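Phospholipase C-beta (PLC-beta) (Sepia officinalis, PDB 3QR0) is a multidomain phospholipase C of the beta class, joining PH, EF-hand-like, TIM-barrel and C2 modules in one chain, with a calcium ion held in the barrel. Local coordinates at residues Asn551-Asn556 with Asp637-Ser642; Asp681-Lys686 with Phe706-Val711; Ala176-Leu181 with Asp186-Ile191. One frame throughout, in Å; residues are numbered along the deposited sequence.

Contact 1: residues Asn551-Asn556 with Asp637-Ser642; sequences NKLKDN and DPFTES
L553, near the C-terminal end of helix 546-555, meets the aromatic ring of F639 and the pyrrolidine ring of P638. The F639 side chain starts out facing the helix, its CB directed at the other segment. CG lies anti to the carbonyl carbon (chi1 -66°), which sends the ring on toward L553, and the far corner does the touching. F639 CE2 comes 3.7 Å from L553 CG, while F639 CZ stands 3.8 Å from the same branch point. The ring edge also faces the backbone: L553 O lies near the ring plane, 3.5 Å from F639 CE2. Next to this, L553 CD1 reaches P638 CG at 4.3 Å, a looser apolar contact.

The loop holds F639 in place through its own turn. D637 OD1 accepts from F639 N at 2.9 Å, the donor standing above the carboxylate plane, and T640 N bonds back to D637 O. D637 thus opens both an Asx turn and a type I beta turn. Around the pair, R797 and A800 of helix 793-800 touch the ring of F639, and P557 packs against P638. The contact is a small apolar seam by which a turn in the loop between helix 627-630 and strand 650-660 packs on a helix of the TIM barrel's Y half.

Contact 2: residues Asp681-Lys686 with Phe706-Val711; sequences DTVRKK and FVFKKV
With its CG anti to the carbonyl carbon (chi1 -59°), F708 swings its ring across to V683, although its CB does not start in that direction. V683 answers with CG1 anti to the backbone N (chi1 178°) and CG2 anti to the carbonyl carbon, so that CB and both methyls front the ring. The valine sits at the ring's edge, in plane: V683 CB is 3.9 Å from F708 CE2, and V683 CG2 is 4.1 Å from F708 CD2. F687 meets F708 edge-to-face, and V673 and M675 of strand 669-676 also touch its ring.

Both segments belong to the C2 domain, an antiparallel beta sandwich. Strand 706-711 is an outer strand of the sheet that includes 650-660, with F708 bonded through its backbone to I652, whereas V683, on a weakly bonded strand, pairs with M675 of strand 669-676, which belongs to the other sheet. The V683–F708 contact therefore spans from one layer of the sandwich to the other. The chain turns a corner at K685, beyond which the side chain of K686 extends back toward strand 706-711.

At the other end of the contact D681 lies across V711 at about a right angle. D681 OD1 is 3.5 Å from V711 CA, and D681 OD2 is 3.7 Å from V711 CG1. The carboxylate is gripped just past the strand, where OD1 accepts from V712 N and OD2 from L713 N, so two successive backbone N-H groups hold it against the valine. A water makes a third link. The extended chain of K686 brings its NZ to this water, donating to it at 3.1 Å; the water in turn donates to V707 O at 2.9 Å, bridging the lysine to the strand backbone.

Contact 3: residues Ala176-Leu181 with Asp186-Ile191; sequences AIQKCL and DDRARI
One face of the R188 guanidinium lies against the backbone and CB of Q178: Q178 CB is 3.5 Å from R188 NH1, and Q178 C stands above the plane, offset toward the rim. K179 approaches the same group obliquely, its CA 3.9 Å from R188 NH2. The amide of Q178 is turned 60° from the guanidinium plane, and the two side chains cross at about a right angle. Although Q178 OE1 comes within 3.2 Å of R188 NH1, the angle is too poor for a hydrogen bond. The amide instead uses its nitrogen: Q178 NE2 donates to R188 O at 3.1 Å, a weak bond bent to 126°. Q178 reaches that carbonyl with its chain extended beyond CG.

Beside this polar pair runs an apolar strip. I191 points at helix 174-181 and places its two branches on different partners. I191 CG2 packs on Q178 CG at 3.7 Å, with I177 CG2 farther off, while I191 CD1 presses on L181 CB at 3.6 Å and also reaches L181 CD1. F221 and L225 of helix 215-225 touch both L181 and I191, and L158 of helix 151-165 touches L181, so the strip is continued by these two helices. The two helical segments run at 133° to each other with axes 9.9 Å apart: successive helices joined by a short connection, well short of antiparallel.

R188 O also accepts from S192 OG within its own helix, so the carbonyl has a second donor besides the amide. R188 NE donates weakly to S182 O between the helices. The join therefore appears to rest chiefly on apolar packing of I191 and on one guanidinium face resting on Q178 CB, with the weak, bent amide bond adding little directional grip.

From the N terminus the chain first closes contact 3, where only four residues separate the two segments and a short connection folds consecutive helices of the EF-hand-like domain together. Contact 1 follows much later and closes a loop of 80 residues, bringing the loop before strand 650-660 back to a helix of the TIM barrel's Y half. Contact 2 then closes a loop of 19 residues within the C2 domain. The three loops lie in series; none nests or crosses. Contacts 1 and 2 are neighbours, with centres about 20 Å apart, whereas the centre of contact 3 lies about 55 Å from that of contact 1, on the opposite side of the chain's centre.

Contact 1: residues Asn551-Asn556 with Asp637-Ser642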
loop_
_atom_site.group_PDB
_atom_site.type_symbol
_atom_site.label_atom_id
_atom_site.label_comp_id
_atom_site.label_asym_id
_atom_site.label_seq_id
_atom_site.Cartn_x
_atom_site.Cartn_y
_atom_site.Cartn_z
ATOM N N ASN A 551 -14.562 -12.271 -21.876
ATOM C CA ASN A 551 -14.972 -13.273 -22.867
ATOM C C ASN A 551 -14.066 -14.513 -22.853
ATOM O O ASN A 551 -14.555 -15.639 -22.930
ATOM C CB ASN A 551 -15.035 -12.664 -24.272
ATOM C CG ASN A 551 -16.218 -11.722 -24.446
ATOM O OD1 ASN A 551 -17.237 -11.863 -23.768
ATOM N ND2 ASN A 551 -16.084 -10.751 -25.352
ATOM N N LYS A 552 -12.754 -14.311 -22.744
ATOM C CA LYS A 552 -11.819 -15.438 -22.690
ATOM C C LYS A 552 -11.991 -16.224 -21.384
ATOM O O LYS A 552 -12.005 -17.455 -21.388
ATOM C CB LYS A 552 -10.364 -14.962 -22.819
ATOM C CG LYS A 552 -10.054 -14.086 -24.038
ATOM C CD LYS A 552 -10.684 -14.583 -25.334
ATOM C CE LYS A 552 -10.352 -13.650 -26.485
ATOM N NZ LYS A 552 -11.012 -14.049 -27.760
ATOM N N LEU A 553 -12.123 -15.494 -20.279
ATOM C CA LEU A 553 -12.290 -16.079 -18.956
ATOM C C LEU A 553 -13.557 -16.939 -18.883
ATOM O O LEU A 553 -13.548 -18.035 -18.318
ATOM C CB LEU A 553 -12.342 -14.963 -17.905
ATOM C CG LEU A 553 -12.332 -15.333 -16.426
ATOM C CD1 LEU A 553 -11.113 -16.183 -16.079
ATOM C CD2 LEU A 553 -12.374 -14.062 -15.571
ATOM N N LYS A 554 -14.638 -16.432 -19.462
ATOM C CA LYS A 554 -15.913 -17.149 -19.475
ATOM C C LYS A 554 -15.969 -18.294 -20.499
ATOM O O LYS A 554 -16.704 -19.259 -20.299
ATOM C CB LYS A 554 -17.067 -16.159 -19.696
ATOM C CG LYS A 554 -17.259 -15.207 -18.510
ATOM C CD LYS A 554 -18.552 -14.410 -18.589
ATOM C CE LYS A 554 -18.550 -13.418 -19.732
ATOM N NZ LYS A 554 -19.834 -12.665 -19.810
ATOM N N ASP A 555 -15.195 -18.201 -21.580
ATOM C CA ASP A 555 -15.191 -19.250 -22.614
ATOM C C ASP A 555 -14.215 -20.385 -22.316
ATOM O O ASP A 555 -14.541 -21.555 -22.518
ATOM C CB ASP A 555 -14.856 -18.661 -23.993
ATOM C CG ASP A 555 -16.000 -17.863 -24.586
ATOM O OD1 ASP A 555 -17.153 -18.031 -24.130
ATOM O OD2 ASP A 555 -15.744 -17.068 -25.520
ATOM N N ASN A 556 -13.017 -20.031 -21.858
ATOM C CA ASN A 556 -11.922 -20.988 -21.708
ATOM C C ASN A 556 -11.057 -20.669 -20.493
ATOM O O ASN A 556 -9.874 -20.345 -20.631
ATOM C CB ASN A 556 -11.084 -21.005 -22.985
ATOM C CG ASN A 556 -11.811 -21.662 -24.142
ATOM O OD1 ASN A 556 -11.997 -22.881 -24.156
ATOM N ND2 ASN A 556 -12.241 -20.861 -25.102
ATOM N N ASP A 637 -9.605 -24.456 -12.908
ATOM C CA ASP A 637 -10.761 -23.643 -13.256
ATOM C C ASP A 637 -11.031 -22.683 -12.089
ATOM O O ASP A 637 -11.474 -23.116 -11.024
ATOM C CB ASP A 637 -11.975 -24.545 -13.524
ATOM C CG ASP A 637 -13.225 -23.767 -13.909
ATOM O OD1 ASP A 637 -13.183 -22.519 -13.965
ATOM O OD2 ASP A 637 -14.261 -24.420 -14.165
ATOM N N PRO A 638 -10.744 -21.379 -12.276
ATOM C CA PRO A 638 -10.985 -20.410 -11.208
ATOM C C PRO A 638 -12.455 -20.213 -10.832
ATOM O O PRO A 638 -12.732 -19.566 -9.832
ATOM C CB PRO A 638 -10.398 -19.108 -11.767
ATOM C CG PRO A 638 -10.336 -19.302 -13.218
ATOM C CD PRO A 638 -10.064 -20.749 -13.423
ATOM N N PHE A 639 -13.379 -20.766 -11.617
ATOM C CA PHE A 639 -14.797 -20.752 -11.260
ATOM C C PHE A 639 -15.231 -21.978 -10.455
ATOM O O PHE A 639 -16.421 -22.154 -10.195
ATOM C CB PHE A 639 -15.657 -20.618 -12.517
ATOM C CG PHE A 639 -15.483 -19.312 -13.214
ATOM C CD1 PHE A 639 -16.126 -18.172 -12.743
ATOM C CD2 PHE A 639 -14.668 -19.207 -14.331
ATOM C CE1 PHE A 639 -15.968 -16.963 -13.376
ATOM C CE2 PHE A 639 -14.503 -17.999 -14.969
ATOM C CZ PHE A 639 -15.154 -16.872 -14.494
ATOM N N THR A 640 -14.276 -22.816 -10.057
ATOM C CA THR A 640 -14.581 -23.995 -9.248
ATOM C C THR A 640 -15.221 -23.595 -7.919
ATOM O O THR A 640 -14.865 -22.573 -7.333
ATOM C CB THR A 640 -13.316 -24.844 -8.963
ATOM O OG1 THR A 640 -13.678 -25.999 -8.204
ATOM C CG2 THR A 640 -12.276 -24.049 -8.186
ATOM N N GLU A 641 -16.181 -24.400 -7.467
ATOM C CA GLU A 641 -16.826 -24.212 -6.166
ATOM C C GLU A 641 -16.445 -25.332 -5.194
ATOM O O GLU A 641 -17.001 -25.429 -4.098
ATOM C CB GLU A 641 -18.347 -24.167 -6.333
ATOM C CG GLU A 641 -18.824 -23.186 -7.394
ATOM C CD GLU A 641 -20.328 -23.028 -7.395
ATOM O OE1 GLU A 641 -20.861 -22.475 -6.408
ATOM O OE2 GLU A 641 -20.978 -23.462 -8.375
ATOM N N SER A 642 -15.492 -26.170 -5.599
ATOM C CA SER A 642 -15.061 -27.305 -4.795
ATOM C C SER A 642 -13.575 -27.192 -4.494
ATOM O O SER A 642 -12.858 -26.401 -5.119
ATOM C CB SER A 642 -15.347 -28.608 -5.538
ATOM O OG SER A 642 -14.683 -28.613 -6.792
#

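Contact 2: residues Asp681-Lys686 with Phe706-Val711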
loop_
_atom_site.group_PDB
_atom_site.type_symbol
_atom_site.label_atom_id
_atom_site.label_comp_id
_atom_site.label_asym_id
_atom_site.label_seq_id
_atom_site.Cartn_x
_atom_site.Cartn_y
_atom_site.Cartn_z
ATOM N N ASP A 681 -15.166 -17.639 -3.167
ATOM C CA ASP A 681 -14.667 -17.177 -1.866
ATOM C C ASP A 681 -14.880 -15.680 -1.636
ATOM O O ASP A 681 -14.495 -15.152 -0.590
ATOM C CB ASP A 681 -13.167 -17.470 -1.744
ATOM C CG ASP A 681 -12.850 -18.957 -1.740
ATOM O OD1 ASP A 681 -13.711 -19.752 -1.322
ATOM O OD2 ASP A 681 -11.728 -19.329 -2.148
ATOM N N THR A 682 -15.471 -14.990 -2.605
ATOM C CA THR A 682 -15.627 -13.548 -2.510
ATOM C C THR A 682 -16.937 -13.208 -1.796
ATOM O O THR A 682 -18.004 -13.635 -2.216
ATOM C CB THR A 682 -15.546 -12.900 -3.898
ATOM O OG1 THR A 682 -14.229 -13.111 -4.423
ATOM C CG2 THR A 682 -15.836 -11.409 -3.826
ATOM N N VAL A 683 -16.829 -12.453 -0.706
ATOM C CA VAL A 683 -17.966 -12.092 0.134
ATOM C C VAL A 683 -17.967 -10.585 0.364
ATOM O O VAL A 683 -17.061 -10.042 1.015
ATOM C CB VAL A 683 -17.896 -12.807 1.502
ATOM C CG1 VAL A 683 -19.068 -12.384 2.391
ATOM C CG2 VAL A 683 -17.876 -14.325 1.319
ATOM N N ARG A 684 -18.979 -9.918 -0.187
ATOM C CA ARG A 684 -19.164 -8.485 -0.004
ATOM C C ARG A 684 -20.546 -8.165 0.555
ATOM O O ARG A 684 -21.518 -8.854 0.254
ATOM C CB ARG A 684 -18.974 -7.767 -1.333
ATOM C CG ARG A 684 -17.561 -7.884 -1.878
ATOM C CD ARG A 684 -17.280 -6.816 -2.911
ATOM N NE ARG A 684 -17.255 -5.483 -2.320
ATOM C CZ ARG A 684 -17.247 -4.343 -3.008
ATOM N NH1 ARG A 684 -17.255 -4.347 -4.341
ATOM N NH2 ARG A 684 -17.232 -3.190 -2.358
ATOM N N LYS A 685 -20.610 -7.105 1.361
ATOM C CA LYS A 685 -21.860 -6.581 1.923
ATOM C C LYS A 685 -22.657 -7.636 2.696
ATOM O O LYS A 685 -23.882 -7.687 2.591
ATOM C CB LYS A 685 -22.743 -5.973 0.821
ATOM C CG LYS A 685 -22.071 -4.919 -0.037
ATOM C CD LYS A 685 -21.700 -3.667 0.755
ATOM C CE LYS A 685 -21.171 -2.575 -0.178
ATOM N NZ LYS A 685 -20.449 -1.488 0.547
ATOM N N LYS A 686 -21.959 -8.467 3.465
ATOM C CA LYS A 686 -22.603 -9.517 4.262
ATOM C C LYS A 686 -22.470 -9.263 5.766
ATOM O O LYS A 686 -23.426 -9.475 6.506
ATOM C CB LYS A 686 -22.012 -10.886 3.914
ATOM C CG LYS A 686 -22.677 -12.063 4.631
ATOM C CD LYS A 686 -22.025 -13.393 4.248
ATOM C CE LYS A 686 -22.780 -14.576 4.849
ATOM N NZ LYS A 686 -22.374 -15.869 4.221
ATOM N N PHE A 706 -17.948 -13.293 12.734
ATOM C CA PHE A 706 -18.240 -13.427 11.315
ATOM C C PHE A 706 -17.487 -14.654 10.793
ATOM O O PHE A 706 -16.267 -14.719 10.895
ATOM C CB PHE A 706 -17.769 -12.195 10.532
ATOM C CG PHE A 706 -18.381 -10.886 10.977
ATOM C CD1 PHE A 706 -17.599 -9.733 11.037
ATOM C CD2 PHE A 706 -19.727 -10.787 11.298
ATOM C CE1 PHE A 706 -18.153 -8.512 11.421
ATOM C CE2 PHE A 706 -20.284 -9.571 11.685
ATOM C CZ PHE A 706 -19.495 -8.436 11.748
ATOM N N VAL A 707 -18.212 -15.612 10.222
ATOM C CA VAL A 707 -17.625 -16.883 9.800
ATOM C C VAL A 707 -17.540 -16.996 8.283
ATOM O O VAL A 707 -18.547 -16.872 7.593
ATOM C CB VAL A 707 -18.459 -18.071 10.330
ATOM C CG1 VAL A 707 -17.851 -19.399 9.884
ATOM C CG2 VAL A 707 -18.570 -18.012 11.856
ATOM N N PHE A 708 -16.336 -17.234 7.772
ATOM C CA PHE A 708 -16.138 -17.601 6.373
ATOM C C PHE A 708 -15.853 -19.100 6.356
ATOM O O PHE A 708 -14.699 -19.523 6.412
ATOM C CB PHE A 708 -14.976 -16.818 5.756
ATOM C CG PHE A 708 -15.152 -15.328 5.808
ATOM C CD1 PHE A 708 -14.771 -14.613 6.932
ATOM C CD2 PHE A 708 -15.694 -14.640 4.733
ATOM C CE1 PHE A 708 -14.929 -13.232 6.985
ATOM C CE2 PHE A 708 -15.855 -13.259 4.777
ATOM C CZ PHE A 708 -15.476 -12.556 5.905
ATOM N N LYS A 709 -16.921 -19.888 6.284
ATOM C CA LYS A 709 -16.870 -21.318 6.589
ATOM C C LYS A 709 -15.861 -22.085 5.738
ATOM O O LYS A 709 -15.010 -22.796 6.273
ATOM C CB LYS A 709 -18.272 -21.930 6.435
ATOM C CG LYS A 709 -18.395 -23.387 6.853
ATOM C CD LYS A 709 -18.004 -23.607 8.308
ATOM C CE LYS A 709 -18.474 -24.963 8.805
ATOM N NZ LYS A 709 -17.979 -25.239 10.181
ATOM N N LYS A 710 -15.956 -21.939 4.421
ATOM C CA LYS A 710 -15.097 -22.678 3.505
ATOM C C LYS A 710 -14.444 -21.744 2.502
ATOM O O LYS A 710 -15.098 -21.260 1.579
ATOM C CB LYS A 710 -15.896 -23.745 2.757
ATOM C CG LYS A 710 -15.042 -24.611 1.829
ATOM C CD LYS A 710 -15.861 -25.710 1.163
ATOM C CE LYS A 710 -14.966 -26.661 0.375
ATOM N NZ LYS A 710 -15.758 -27.671 -0.396
ATOM N N VAL A 711 -13.153 -21.494 2.693
ATOM C CA VAL A 711 -12.365 -20.753 1.719
ATOM C C VAL A 711 -11.641 -21.765 0.837
ATOM O O VAL A 711 -10.667 -22.389 1.266
ATOM C CB VAL A 711 -11.347 -19.827 2.407
ATOM C CG1 VAL A 711 -10.606 -18.988 1.365
ATOM C CG2 VAL A 711 -12.050 -18.939 3.432
HETATM O O HOH W 1 -19.323 -16.344 4.833
#

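Contact 3: residues Ala176-Leu181 with Asp186-Ile191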
loop_
_atom_site.group_PDB
_atom_site.type_symbol
_atom_site.label_atom_id
_atom_site.label_comp_id
_atom_site.label_asym_id
_atom_site.label_seq_id
_atom_site.Cartn_x
_atom_site.Cartn_y
_atom_site.Cartn_z
ATOM N N ALA A 176 -1.029 20.359 25.091
ATOM C CA ALA A 176 -0.472 19.604 23.967
ATOM C C ALA A 176 -0.958 18.153 23.965
ATOM O O ALA A 176 -1.187 17.574 22.906
ATOM C CB ALA A 176 1.049 19.653 23.997
ATOM N N ILE A 177 -1.116 17.575 25.156
ATOM C CA ILE A 177 -1.598 16.202 25.296
ATOM C C ILE A 177 -3.037 16.097 24.795
ATOM O O ILE A 177 -3.368 15.189 24.037
ATOM C CB ILE A 177 -1.540 15.704 26.762
ATOM C CG1 ILE A 177 -0.116 15.813 27.319
ATOM C CG2 ILE A 177 -2.023 14.262 26.843
ATOM C CD1 ILE A 177 0.001 15.451 28.778
ATOM N N GLN A 178 -3.881 17.039 25.209
ATOM C CA GLN A 178 -5.285 17.046 24.793
ATOM C C GLN A 178 -5.464 17.275 23.289
ATOM O O GLN A 178 -6.246 16.570 22.649
ATOM C CB GLN A 178 -6.086 18.080 25.592
ATOM C CG GLN A 178 -6.446 17.602 26.991
ATOM C CD GLN A 178 -7.041 18.692 27.862
ATOM O OE1 GLN A 178 -6.857 19.885 27.606
ATOM N NE2 GLN A 178 -7.756 18.285 28.907
ATOM N N LYS A 179 -4.739 18.242 22.726
ATOM C CA LYS A 179 -4.872 18.557 21.295
ATOM C C LYS A 179 -4.447 17.393 20.397
ATOM O O LYS A 179 -5.011 17.207 19.325
ATOM C CB LYS A 179 -4.095 19.826 20.915
ATOM C CG LYS A 179 -2.595 19.650 20.761
ATOM C CD LYS A 179 -1.930 20.881 20.178
ATOM C CE LYS A 179 -0.460 20.606 19.896
ATOM N NZ LYS A 179 0.304 21.844 19.600
ATOM N N CYS A 180 -3.452 16.618 20.832
ATOM C CA CYS A 180 -2.988 15.467 20.053
ATOM C C CYS A 180 -3.997 14.312 20.058
ATOM O O CYS A 180 -3.955 13.463 19.167
ATOM C CB CYS A 180 -1.626 14.973 20.561
ATOM S SG CYS A 180 -0.225 16.089 20.219
ATOM N N LEU A 181 -4.899 14.281 21.042
ATOM C CA LEU A 181 -5.848 13.170 21.194
ATOM C C LEU A 181 -7.290 13.491 20.786
ATOM O O LEU A 181 -7.962 12.636 20.208
ATOM C CB LEU A 181 -5.832 12.639 22.636
ATOM C CG LEU A 181 -4.568 11.896 23.084
ATOM C CD1 LEU A 181 -4.625 11.591 24.573
ATOM C CD2 LEU A 181 -4.364 10.613 22.290
ATOM N N ASP A 186 -15.991 16.359 26.035
ATOM C CA ASP A 186 -16.156 15.223 26.944
ATOM C C ASP A 186 -14.895 14.362 26.987
ATOM O O ASP A 186 -14.489 13.899 28.053
ATOM C CB ASP A 186 -17.359 14.360 26.541
ATOM C CG ASP A 186 -18.690 15.081 26.710
ATOM O OD1 ASP A 186 -18.761 16.058 27.489
ATOM O OD2 ASP A 186 -19.677 14.659 26.067
ATOM N N ASP A 187 -14.281 14.156 25.826
ATOM C CA ASP A 187 -13.053 13.364 25.730
ATOM C C ASP A 187 -11.865 14.078 26.374
ATOM O O ASP A 187 -10.996 13.438 26.970
ATOM C CB ASP A 187 -12.749 13.029 24.268
ATOM C CG ASP A 187 -13.807 12.132 23.642
ATOM O OD1 ASP A 187 -14.836 11.856 24.303
ATOM O OD2 ASP A 187 -13.613 11.706 22.484
ATOM N N ARG A 188 -11.833 15.404 26.253
ATOM C CA ARG A 188 -10.817 16.216 26.920
ATOM C C ARG A 188 -10.942 16.115 28.440
ATOM O O ARG A 188 -9.935 16.139 29.151
ATOM C CB ARG A 188 -10.910 17.678 26.468
ATOM C CG ARG A 188 -10.304 17.918 25.101
ATOM C CD ARG A 188 -10.689 19.268 24.534
ATOM N NE ARG A 188 -9.773 19.654 23.462
ATOM C CZ ARG A 188 -8.643 20.347 23.625
ATOM N NH1 ARG A 188 -8.258 20.772 24.827
ATOM N NH2 ARG A 188 -7.893 20.626 22.568
ATOM N N ALA A 189 -12.176 15.990 28.926
ATOM C CA ALA A 189 -12.435 15.766 30.348
ATOM C C ALA A 189 -11.923 14.393 30.789
ATOM O O ALA A 189 -11.370 14.258 31.884
ATOM C CB ALA A 189 -13.927 15.900 30.650
ATOM N N ARG A 190 -12.116 13.381 29.942
ATOM C CA ARG A 190 -11.603 12.034 30.219
ATOM C C ARG A 190 -10.083 12.060 30.327
ATOM O O ARG A 190 -9.504 11.476 31.246
ATOM C CB ARG A 190 -12.021 11.045 29.128
ATOM C CG ARG A 190 -13.504 10.702 29.114
ATOM C CD ARG A 190 -13.821 9.662 28.042
ATOM N NE ARG A 190 -13.182 8.376 28.323
ATOM C CZ ARG A 190 -13.221 7.312 27.522
ATOM N NH1 ARG A 190 -13.871 7.356 26.365
ATOM N NH2 ARG A 190 -12.602 6.192 27.884
ATOM N N ILE A 191 -9.448 12.755 29.388
ATOM C CA ILE A 191 -7.997 12.896 29.379
ATOM C C ILE A 191 -7.498 13.545 30.673
ATOM O O ILE A 191 -6.568 13.041 31.297
ATOM C CB ILE A 191 -7.518 13.686 28.138
ATOM C CG1 ILE A 191 -7.686 12.828 26.878
ATOM C CG2 ILE A 191 -6.067 14.116 28.297
ATOM C CD1 ILE A 191 -7.649 13.613 25.586
#